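Local coordinates for protein terminal uridylyltransferase 1 (Trypanosoma brucei, PDB 5HZD) that catalyses the template-independent addition of uridines from UTP to RNA 3' ends, including those of guide RNAs, during mitochondrial RNA editing, at residues A[70-75]-A[313-318]; A[325-330]-A[337-342]; A[459-464]-A[470-475]. All coordinates share one frame; numbering follows the deposited sequence.

Contact 1: residues A[70-75]-A[313-318]; sequences FHVAAQ and GAIVLK
Ile315 is the wedge of this contact, and its two branches serve different residues of helix 59-76. Its CG2 methyl lies 4.0 Å from CG1 of Val72, the two side chains sliding past one another in opposite directions. The longer branch passes to Ala73, where Ile315 CD1 is 4.0 Å from Ala73 CA and nearly as close to the alanine methyl. An extended chain gives it this reach: CG1 stands anti to the carbonyl carbon (chi1 -68°), and chi2 is extended (167°), which takes CD1 on to Ala73. Val316 makes the second approach. Its CG2 rests 4.1 Å from Val72 CB, with the two valines at about a right angle, so that Val72 is met by a methyl from each of two consecutive residues.

The small side chain of Ala73 is matched by the closer backbone approach: Ala73 CA and Ile315 CA are 6.2 Å apart, whereas Val72 CA and Val316 CA stand at 6.9 Å. The local axes come within 8.7 Å and are almost perpendicular, crossing at 89°. Between these two short segments four apolar residues meet, and the packing of Val72 on Asp319 and of Phe70 and Ala73 on Pro312 extends the same helix-helix interface.

Met378 packs on both Ala73 and Ile315, while Leu317 turns to helix 385-409 and Ala314 to helix 336-349. Lys318, on the same helix as Ile315, binds UTP. The arrangement is consistent with the helical part of a Cid1-like nucleotidyltransferase, against which helix 59-76, from before the palm strands, packs nearly at a right angle.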
loop_
_atom_site.group_PDB
_atom_site.type_symbol
_atom_site.label_atom_id
_atom_site.label_comp_id
_atom_site.label_asym_id
_atom_site.label_seq_id
_atom_site.Cartn_x
_atom_site.Cartn_y
_atom_site.Cartn_z
ATOM N N PHE A 70 -19.352 -4.400 -4.076
ATOM C CA PHE A 70 -18.766 -5.733 -4.108
ATOM C C PHE A 70 -18.184 -6.068 -5.482
ATOM O O PHE A 70 -17.200 -6.813 -5.565
ATOM C CB PHE A 70 -19.764 -6.817 -3.646
ATOM C CG PHE A 70 -19.676 -7.108 -2.176
ATOM C CD1 PHE A 70 -20.441 -6.384 -1.276
ATOM C CD2 PHE A 70 -18.794 -8.066 -1.700
ATOM C CE1 PHE A 70 -20.346 -6.619 0.090
ATOM C CE2 PHE A 70 -18.682 -8.307 -0.337
ATOM C CZ PHE A 70 -19.466 -7.599 0.552
ATOM N N HIS A 71 -18.736 -5.501 -6.552
ATOM C CA HIS A 71 -18.189 -5.757 -7.886
ATOM C C HIS A 71 -16.810 -5.116 -8.029
ATOM O O HIS A 71 -15.876 -5.747 -8.537
ATOM C CB HIS A 71 -19.139 -5.251 -8.988
ATOM C CG HIS A 71 -18.650 -5.548 -10.372
ATOM N ND1 HIS A 71 -18.986 -6.703 -11.041
ATOM C CD2 HIS A 71 -17.824 -4.859 -11.194
ATOM C CE1 HIS A 71 -18.399 -6.708 -12.226
ATOM N NE2 HIS A 71 -17.684 -5.604 -12.340
ATOM N N VAL A 72 -16.680 -3.869 -7.590
ATOM C CA VAL A 72 -15.383 -3.191 -7.593
ATOM C C VAL A 72 -14.380 -3.979 -6.752
ATOM O O VAL A 72 -13.236 -4.205 -7.176
ATOM C CB VAL A 72 -15.483 -1.750 -7.064
ATOM C CG1 VAL A 72 -14.087 -1.150 -6.919
ATOM C CG2 VAL A 72 -16.319 -0.907 -8.009
ATOM N N ALA A 73 -14.802 -4.432 -5.575
ATOM C CA ALA A 73 -13.891 -5.184 -4.698
ATOM C C ALA A 73 -13.470 -6.508 -5.334
ATOM O O ALA A 73 -12.312 -6.950 -5.184
ATOM C CB ALA A 73 -14.574 -5.432 -3.362
ATOM N N ALA A 74 -14.389 -7.157 -6.042
ATOM C CA ALA A 74 -14.081 -8.427 -6.699
ATOM C C ALA A 74 -12.975 -8.272 -7.754
ATOM O O ALA A 74 -12.175 -9.186 -7.941
ATOM C CB ALA A 74 -15.338 -9.042 -7.326
ATOM N N GLN A 75 -12.917 -7.123 -8.430
ATOM C CA GLN A 75 -11.843 -6.883 -9.400
ATOM C C GLN A 75 -10.465 -6.814 -8.787
ATOM O O GLN A 75 -9.454 -6.990 -9.499
ATOM C CB GLN A 75 -12.084 -5.592 -10.193
ATOM C CG GLN A 75 -13.491 -5.484 -10.783
ATOM C CD GLN A 75 -13.955 -6.768 -11.420
ATOM O OE1 GLN A 75 -13.288 -7.318 -12.309
ATOM N NE2 GLN A 75 -15.109 -7.266 -10.971
ATOM N N GLY A 313 -15.605 -1.806 1.226
ATOM C CA GLY A 313 -15.765 -0.378 1.429
ATOM C C GLY A 313 -14.446 0.373 1.370
ATOM O O GLY A 313 -14.405 1.482 0.862
ATOM N N ALA A 314 -13.386 -0.223 1.915
ATOM C CA ALA A 314 -12.085 0.417 1.919
ATOM C C ALA A 314 -11.589 0.589 0.493
ATOM O O ALA A 314 -10.998 1.630 0.156
ATOM C CB ALA A 314 -11.100 -0.423 2.708
ATOM N N ILE A 315 -11.834 -0.406 -0.349
ATOM C CA ILE A 315 -11.412 -0.323 -1.763
ATOM C C ILE A 315 -12.137 0.779 -2.516
ATOM O O ILE A 315 -11.513 1.614 -3.214
ATOM C CB ILE A 315 -11.599 -1.693 -2.421
ATOM C CG1 ILE A 315 -10.581 -2.668 -1.809
ATOM C CG2 ILE A 315 -11.415 -1.615 -3.943
ATOM C CD1 ILE A 315 -10.909 -4.133 -2.170
ATOM N N VAL A 316 -13.451 0.850 -2.328
ATOM C CA VAL A 316 -14.236 1.883 -2.998
ATOM C C VAL A 316 -13.866 3.266 -2.489
ATOM O O VAL A 316 -13.771 4.214 -3.273
ATOM C CB VAL A 316 -15.759 1.619 -2.827
ATOM C CG1 VAL A 316 -16.588 2.827 -3.256
ATOM C CG2 VAL A 316 -16.149 0.392 -3.629
ATOM N N LEU A 317 -13.615 3.397 -1.187
ATOM C CA LEU A 317 -13.189 4.691 -0.651
ATOM C C LEU A 317 -11.804 5.108 -1.131
ATOM O O LEU A 317 -11.551 6.291 -1.315
ATOM C CB LEU A 317 -13.227 4.688 0.875
ATOM C CG LEU A 317 -14.683 4.729 1.372
ATOM C CD1 LEU A 317 -14.716 4.542 2.890
ATOM C CD2 LEU A 317 -15.425 6.046 0.993
ATOM N N LYS A 318 -10.889 4.162 -1.322
ATOM C CA LYS A 318 -9.579 4.554 -1.856
ATOM C C LYS A 318 -9.768 5.153 -3.237
ATOM O O LYS A 318 -9.209 6.220 -3.525
ATOM C CB LYS A 318 -8.675 3.340 -1.994
ATOM C CG LYS A 318 -7.272 3.667 -2.599
ATOM C CD LYS A 318 -6.512 2.354 -2.728
ATOM C CE LYS A 318 -5.010 2.543 -2.635
ATOM N NZ LYS A 318 -4.565 3.527 -3.641
#

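Contact 2: residues A[325-330]-A[337-342]; sequences GVNNSV and YAINIM
Asn327 ND2 is held by two hydroxyls, Ser336 OG and Ser321 OG, and the same nitrogen also lies 4.2 Å from Ile339 CG1. The carboxamide oxygen is turned to Lys322, whose NZ makes a weak hydrogen bond with OD1. Lys322 can only donate, so even this weak bond supports the assigned flip of the buried amide; the serine hydroxyls would suit either end. Its CG is anti to the backbone N (chi1 176°), a torsion that sends the group from the loop towards the start of helix 336-349.

Ile339 is the apolar counterpart. It comes obliquely across the asparagine, offering the flank of CG1 to the amide nitrogen, a van der Waals contact and nothing more. Its terminal methyl is bent away from that nitrogen by chi2 (-55°) and approaches the other loop residue, Val326, with Ile339 CD1 4.3 Å from Val326 CG2. One side chain thus touches both a polar and an apolar neighbour through successive carbons. The backbones stay well separated, Asn327 CA and Ile339 CA being 7.4 Å apart, and the side chains alone bridge the gap.

The loop starts where Gly325, with positive phi, leaves helix 310-324. Val326 then packs back on Trp320 and Ser321 of that helix, which puts it beside Ile339. On the other side the helix is regular, with Ile341 N bonded to Tyr337 O at 3.0 Å.

Lys322, Ser336 and Tyr337 all bind UTP, and Asn327 touches two of them, so it is placed as a probable second-shell residue, holding Lys322 and Ser336 in relation to each other. Two consecutive helices are joined here by a loop, the end of one and the start of the next carrying UTP-binding residues, as expected of a Cid1-like uridylyltransferase.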
loop_
_atom_site.group_PDB
_atom_site.type_symbol
_atom_site.label_atom_id
_atom_site.label_comp_id
_atom_site.label_asym_id
_atom_site.label_seq_id
_atom_site.Cartn_x
_atom_site.Cartn_y
_atom_site.Cartn_z
ATOM N N GLY A 325 -10.045 13.891 -5.323
ATOM C CA GLY A 325 -8.931 14.743 -4.920
ATOM C C GLY A 325 -8.631 14.859 -3.436
ATOM O O GLY A 325 -7.706 15.577 -3.040
ATOM N N VAL A 326 -9.372 14.152 -2.594
ATOM C CA VAL A 326 -9.126 14.263 -1.153
ATOM C C VAL A 326 -7.940 13.402 -0.718
ATOM O O VAL A 326 -7.375 13.577 0.356
ATOM C CB VAL A 326 -10.370 13.874 -0.328
ATOM C CG1 VAL A 326 -11.574 14.651 -0.772
ATOM C CG2 VAL A 326 -10.646 12.425 -0.421
ATOM N N ASN A 327 -7.578 12.438 -1.577
ATOM C CA ASN A 327 -6.405 11.587 -1.375
ATOM C C ASN A 327 -5.407 12.038 -2.444
ATOM O O ASN A 327 -5.575 11.743 -3.622
ATOM C CB ASN A 327 -6.806 10.122 -1.574
ATOM C CG ASN A 327 -5.636 9.134 -1.472
ATOM O OD1 ASN A 327 -4.464 9.503 -1.545
ATOM N ND2 ASN A 327 -5.967 7.859 -1.306
ATOM N N ASN A 328 -4.401 12.806 -2.021
ATOM C CA ASN A 328 -3.453 13.436 -2.944
ATOM C C ASN A 328 -2.343 14.024 -2.080
ATOM O O ASN A 328 -2.218 15.231 -1.952
ATOM C CB ASN A 328 -4.149 14.534 -3.734
ATOM C CG ASN A 328 -3.270 15.105 -4.813
ATOM O OD1 ASN A 328 -2.389 14.415 -5.340
ATOM N ND2 ASN A 328 -3.505 16.369 -5.158
ATOM N N SER A 329 -1.565 13.159 -1.440
ATOM C CA SER A 329 -0.586 13.630 -0.456
ATOM C C SER A 329 0.481 14.574 -1.034
ATOM O O SER A 329 0.973 15.448 -0.315
ATOM C CB SER A 329 0.085 12.457 0.264
ATOM O OG SER A 329 0.744 11.605 -0.673
ATOM N N VAL A 330 0.835 14.411 -2.311
ATOM C CA VAL A 330 1.856 15.304 -2.891
ATOM C C VAL A 330 1.440 16.763 -2.838
ATOM O O VAL A 330 2.290 17.651 -2.817
ATOM C CB VAL A 330 2.298 14.940 -4.337
ATOM C CG1 VAL A 330 2.978 13.575 -4.369
ATOM C CG2 VAL A 330 1.136 15.027 -5.333
ATOM N N TYR A 337 -3.522 5.716 3.438
ATOM C CA TYR A 337 -3.563 5.247 4.814
ATOM C C TYR A 337 -4.545 6.093 5.629
ATOM O O TYR A 337 -5.338 5.532 6.390
ATOM C CB TYR A 337 -2.157 5.343 5.425
ATOM C CG TYR A 337 -1.959 4.746 6.808
ATOM C CD1 TYR A 337 -2.392 3.468 7.116
ATOM C CD2 TYR A 337 -1.226 5.434 7.773
ATOM C CE1 TYR A 337 -2.152 2.903 8.386
ATOM C CE2 TYR A 337 -0.969 4.876 9.039
ATOM C CZ TYR A 337 -1.437 3.617 9.334
ATOM O OH TYR A 337 -1.180 3.074 10.592
ATOM N N ALA A 338 -4.508 7.411 5.467
ATOM C CA ALA A 338 -5.426 8.289 6.216
ATOM C C ALA A 338 -6.895 7.959 5.904
ATOM O O ALA A 338 -7.770 7.975 6.808
ATOM C CB ALA A 338 -5.143 9.736 5.906
ATOM N N ILE A 339 -7.186 7.682 4.632
ATOM C CA ILE A 339 -8.562 7.346 4.242
ATOM C C ILE A 339 -8.979 6.028 4.901
ATOM O O ILE A 339 -10.096 5.911 5.392
ATOM C CB ILE A 339 -8.728 7.263 2.710
ATOM C CG1 ILE A 339 -8.326 8.588 2.036
ATOM C CG2 ILE A 339 -10.215 6.960 2.324
ATOM C CD1 ILE A 339 -9.061 9.832 2.569
ATOM N N ASN A 340 -8.086 5.030 4.936
ATOM C CA ASN A 340 -8.431 3.782 5.622
ATOM C C ASN A 340 -8.692 4.023 7.111
ATOM O O ASN A 340 -9.593 3.408 7.707
ATOM C CB ASN A 340 -7.312 2.748 5.462
ATOM C CG ASN A 340 -7.416 1.964 4.184
ATOM O OD1 ASN A 340 -8.501 1.595 3.758
ATOM N ND2 ASN A 340 -6.272 1.699 3.560
ATOM N N ILE A 341 -7.926 4.937 7.729
ATOM C CA ILE A 341 -8.169 5.242 9.130
ATOM C C ILE A 341 -9.539 5.914 9.305
ATOM O O ILE A 341 -10.261 5.601 10.263
ATOM C CB ILE A 341 -7.028 6.072 9.741
ATOM C CG1 ILE A 341 -5.766 5.200 9.789
ATOM C CG2 ILE A 341 -7.405 6.580 11.154
ATOM C CD1 ILE A 341 -4.466 6.001 9.942
ATOM N N MET A 342 -9.907 6.820 8.400
ATOM C CA MET A 342 -11.238 7.402 8.460
ATOM C C MET A 342 -12.308 6.309 8.418
ATOM O O MET A 342 -13.262 6.348 9.179
ATOM C CB MET A 342 -11.495 8.367 7.297
ATOM C CG MET A 342 -10.683 9.642 7.380
ATOM S SD MET A 342 -11.162 10.787 6.075
ATOM C CE MET A 342 -12.867 11.136 6.486
#

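Contact 3: residues A[459-464]-A[470-475]; sequences TRYELC and EENLNL
Tyr461 and Asn474 lie across each other at a slant, with ring and amide planes inclined by 24°. Asn474 ND2 lies 3.8 Å from Tyr461 CD1. A trans first torsion (chi1 -178°) stretches Asn474 away from its backbone and into the bend of residues 459-464. Both hydrogens of ND2 are used there: one goes to Arg460 O at 2.8 Å, the other to Leu463 O at 3.2 Å on a straighter path (158° at the hydrogen). Both acceptors lie close to the amide plane, so the group cannot turn without losing a bond. Asn474 OD1, which takes hydrogens from Ile465 N and Gly476 N, lies 3.3 Å from Cys464 CA.

Asn474 closes the proposed nucleotide recognition motif, and through it the loop characteristic of Cid1-type enzymes is tied to the preceding segment. Within that motif Glu470 to Leu473 form a type II turn, with Asn472 at its positive-phi corner.

The far end of Tyr461 reaches this turn through water 1, which sits in the ring plane 2.6 Å from Tyr461 OH and donates to Asn472 O at 2.9 Å. The side-chain oxygen of Asn472 is bonded to Trp432 NE1. Away from the turn, Arg460 makes a salt bridge with Glu435 beside the zinc finger.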
loop_
_atom_site.group_PDB
_atom_site.type_symbol
_atom_site.label_atom_id
_atom_site.label_comp_id
_atom_site.label_asym_id
_atom_site.label_seq_id
_atom_site.Cartn_x
_atom_site.Cartn_y
_atom_site.Cartn_z
ATOM N N THR A 459 1.778 23.744 10.732
ATOM C CA THR A 459 1.153 22.449 10.927
ATOM C C THR A 459 -0.300 22.768 11.227
ATOM O O THR A 459 -0.590 23.500 12.163
ATOM C CB THR A 459 1.785 21.765 12.137
ATOM O OG1 THR A 459 3.162 21.482 11.837
ATOM C CG2 THR A 459 1.055 20.485 12.445
ATOM N N ARG A 460 -1.214 22.228 10.420
ATOM C CA ARG A 460 -2.630 22.588 10.524
ATOM C C ARG A 460 -3.349 21.517 11.335
ATOM O O ARG A 460 -2.970 20.332 11.298
ATOM C CB ARG A 460 -3.278 22.634 9.141
ATOM C CG ARG A 460 -2.736 23.745 8.246
ATOM C CD ARG A 460 -3.041 25.094 8.839
ATOM N NE ARG A 460 -2.772 26.177 7.895
ATOM C CZ ARG A 460 -2.899 27.461 8.158
ATOM N NH1 ARG A 460 -3.315 27.890 9.362
ATOM N NH2 ARG A 460 -2.617 28.332 7.214
ATOM N N TYR A 461 -4.354 21.963 12.092
ATOM C CA TYR A 461 -5.173 21.071 12.911
ATOM C C TYR A 461 -6.642 21.337 12.624
ATOM O O TYR A 461 -7.490 21.293 13.519
ATOM C CB TYR A 461 -4.890 21.298 14.405
ATOM C CG TYR A 461 -3.475 20.953 14.835
ATOM C CD1 TYR A 461 -2.925 19.716 14.545
ATOM C CD2 TYR A 461 -2.702 21.865 15.550
ATOM C CE1 TYR A 461 -1.638 19.386 14.941
ATOM C CE2 TYR A 461 -1.401 21.548 15.945
ATOM C CZ TYR A 461 -0.889 20.299 15.651
ATOM O OH TYR A 461 0.399 19.974 16.040
ATOM N N GLU A 462 -6.948 21.630 11.360
ATOM C CA GLU A 462 -8.321 21.819 10.931
ATOM C C GLU A 462 -9.042 20.494 10.842
ATOM O O GLU A 462 -10.119 20.310 11.443
ATOM C CB GLU A 462 -8.325 22.474 9.552
ATOM C CG GLU A 462 -9.653 23.042 9.144
ATOM C CD GLU A 462 -10.110 24.254 9.955
ATOM O OE1 GLU A 462 -9.295 25.142 10.341
ATOM O OE2 GLU A 462 -11.331 24.318 10.199
ATOM N N LEU A 463 -8.470 19.587 10.060
ATOM C CA LEU A 463 -8.968 18.221 9.998
ATOM C C LEU A 463 -7.916 17.337 10.622
ATOM O O LEU A 463 -6.764 17.311 10.146
ATOM C CB LEU A 463 -9.166 17.792 8.543
ATOM C CG LEU A 463 -10.004 18.695 7.642
ATOM C CD1 LEU A 463 -10.236 17.966 6.315
ATOM C CD2 LEU A 463 -11.330 19.018 8.314
ATOM N N CYS A 464 -8.268 16.616 11.684
ATOM C CA CYS A 464 -7.255 15.872 12.425
ATOM C C CYS A 464 -7.450 14.371 12.378
ATOM O O CYS A 464 -8.528 13.866 12.727
ATOM C CB CYS A 464 -7.261 16.309 13.893
ATOM S SG CYS A 464 -6.729 18.022 14.093
ATOM N N GLU A 470 3.004 6.907 14.977
ATOM C CA GLU A 470 3.826 8.100 15.183
ATOM C C GLU A 470 3.102 9.135 16.054
ATOM O O GLU A 470 2.173 9.812 15.587
ATOM C CB GLU A 470 4.228 8.690 13.842
ATOM C CG GLU A 470 5.178 9.873 13.968
ATOM C CD GLU A 470 6.020 10.093 12.718
ATOM O OE1 GLU A 470 6.473 11.242 12.500
ATOM O OE2 GLU A 470 6.239 9.112 11.966
ATOM N N GLU A 471 3.531 9.313 17.298
ATOM C CA GLU A 471 2.874 10.330 18.117
ATOM C C GLU A 471 3.133 11.745 17.596
ATOM O O GLU A 471 4.163 12.044 16.975
ATOM C CB GLU A 471 3.217 10.222 19.602
ATOM C CG GLU A 471 2.150 10.849 20.506
ATOM C CD GLU A 471 2.585 10.910 21.967
ATOM O OE1 GLU A 471 1.965 11.665 22.755
ATOM O OE2 GLU A 471 3.551 10.199 22.330
ATOM N N ASN A 472 2.128 12.577 17.807
ATOM C CA ASN A 472 2.136 13.958 17.407
ATOM C C ASN A 472 2.246 14.202 15.926
ATOM O O ASN A 472 2.718 15.258 15.527
ATOM C CB ASN A 472 3.207 14.755 18.160
ATOM C CG ASN A 472 2.846 16.222 18.251
ATOM O OD1 ASN A 472 1.658 16.566 18.280
ATOM N ND2 ASN A 472 3.848 17.091 18.262
ATOM N N LEU A 473 1.748 13.255 15.118
ATOM C CA LEU A 473 1.684 13.441 13.676
ATOM C C LEU A 473 0.233 13.473 13.233
ATOM O O LEU A 473 -0.485 12.485 13.375
ATOM C CB LEU A 473 2.394 12.296 12.949
ATOM C CG LEU A 473 2.393 12.433 11.423
ATOM C CD1 LEU A 473 3.207 13.642 10.963
ATOM C CD2 LEU A 473 2.897 11.113 10.776
ATOM N N ASN A 474 -0.186 14.620 12.718
ATOM C CA ASN A 474 -1.500 14.764 12.116
ATOM C C ASN A 474 -1.449 14.433 10.645
ATOM O O ASN A 474 -0.747 15.105 9.878
ATOM C CB ASN A 474 -2.034 16.206 12.299
ATOM C CG ASN A 474 -3.444 16.385 11.728
ATOM O OD1 ASN A 474 -4.139 15.404 11.481
ATOM N ND2 ASN A 474 -3.857 17.645 11.494
ATOM N N LEU A 475 -2.205 13.424 10.229
ATOM C CA LEU A 475 -2.245 13.089 8.805
ATOM C C LEU A 475 -2.901 14.206 7.988
ATOM O O LEU A 475 -2.726 14.280 6.771
ATOM C CB LEU A 475 -2.887 11.712 8.552
ATOM C CG LEU A 475 -2.207 10.588 9.348
ATOM C CD1 LEU A 475 -2.868 9.249 9.057
ATOM C CD2 LEU A 475 -0.726 10.509 8.966
HETATM O O HOH W 1 1.822 17.983 15.172
#

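In the fold
Contacts 1 and 2 share a line of helices: helix 310-324 takes part in the first, and the loop that follows it returns to helix 336-349 in the second. They touch, Ala314 CB lying 3.5 Å from Asn340 OD1. Contact 1 is purely aliphatic; contact 2 is also buried, but mixes apolar packing with an amide wired into the UTP site. Contact 3, also largely buried though Asn472 is exposed, joins two parts of one long loop region through backbone carbonyls and a water; its centre is about 21 Å from the centre of the chain, against about 15 and 12 Å for contacts 1 and 2. Leu475 packs on Ala338 of contact 2; contacts 1 and 3 do not meet.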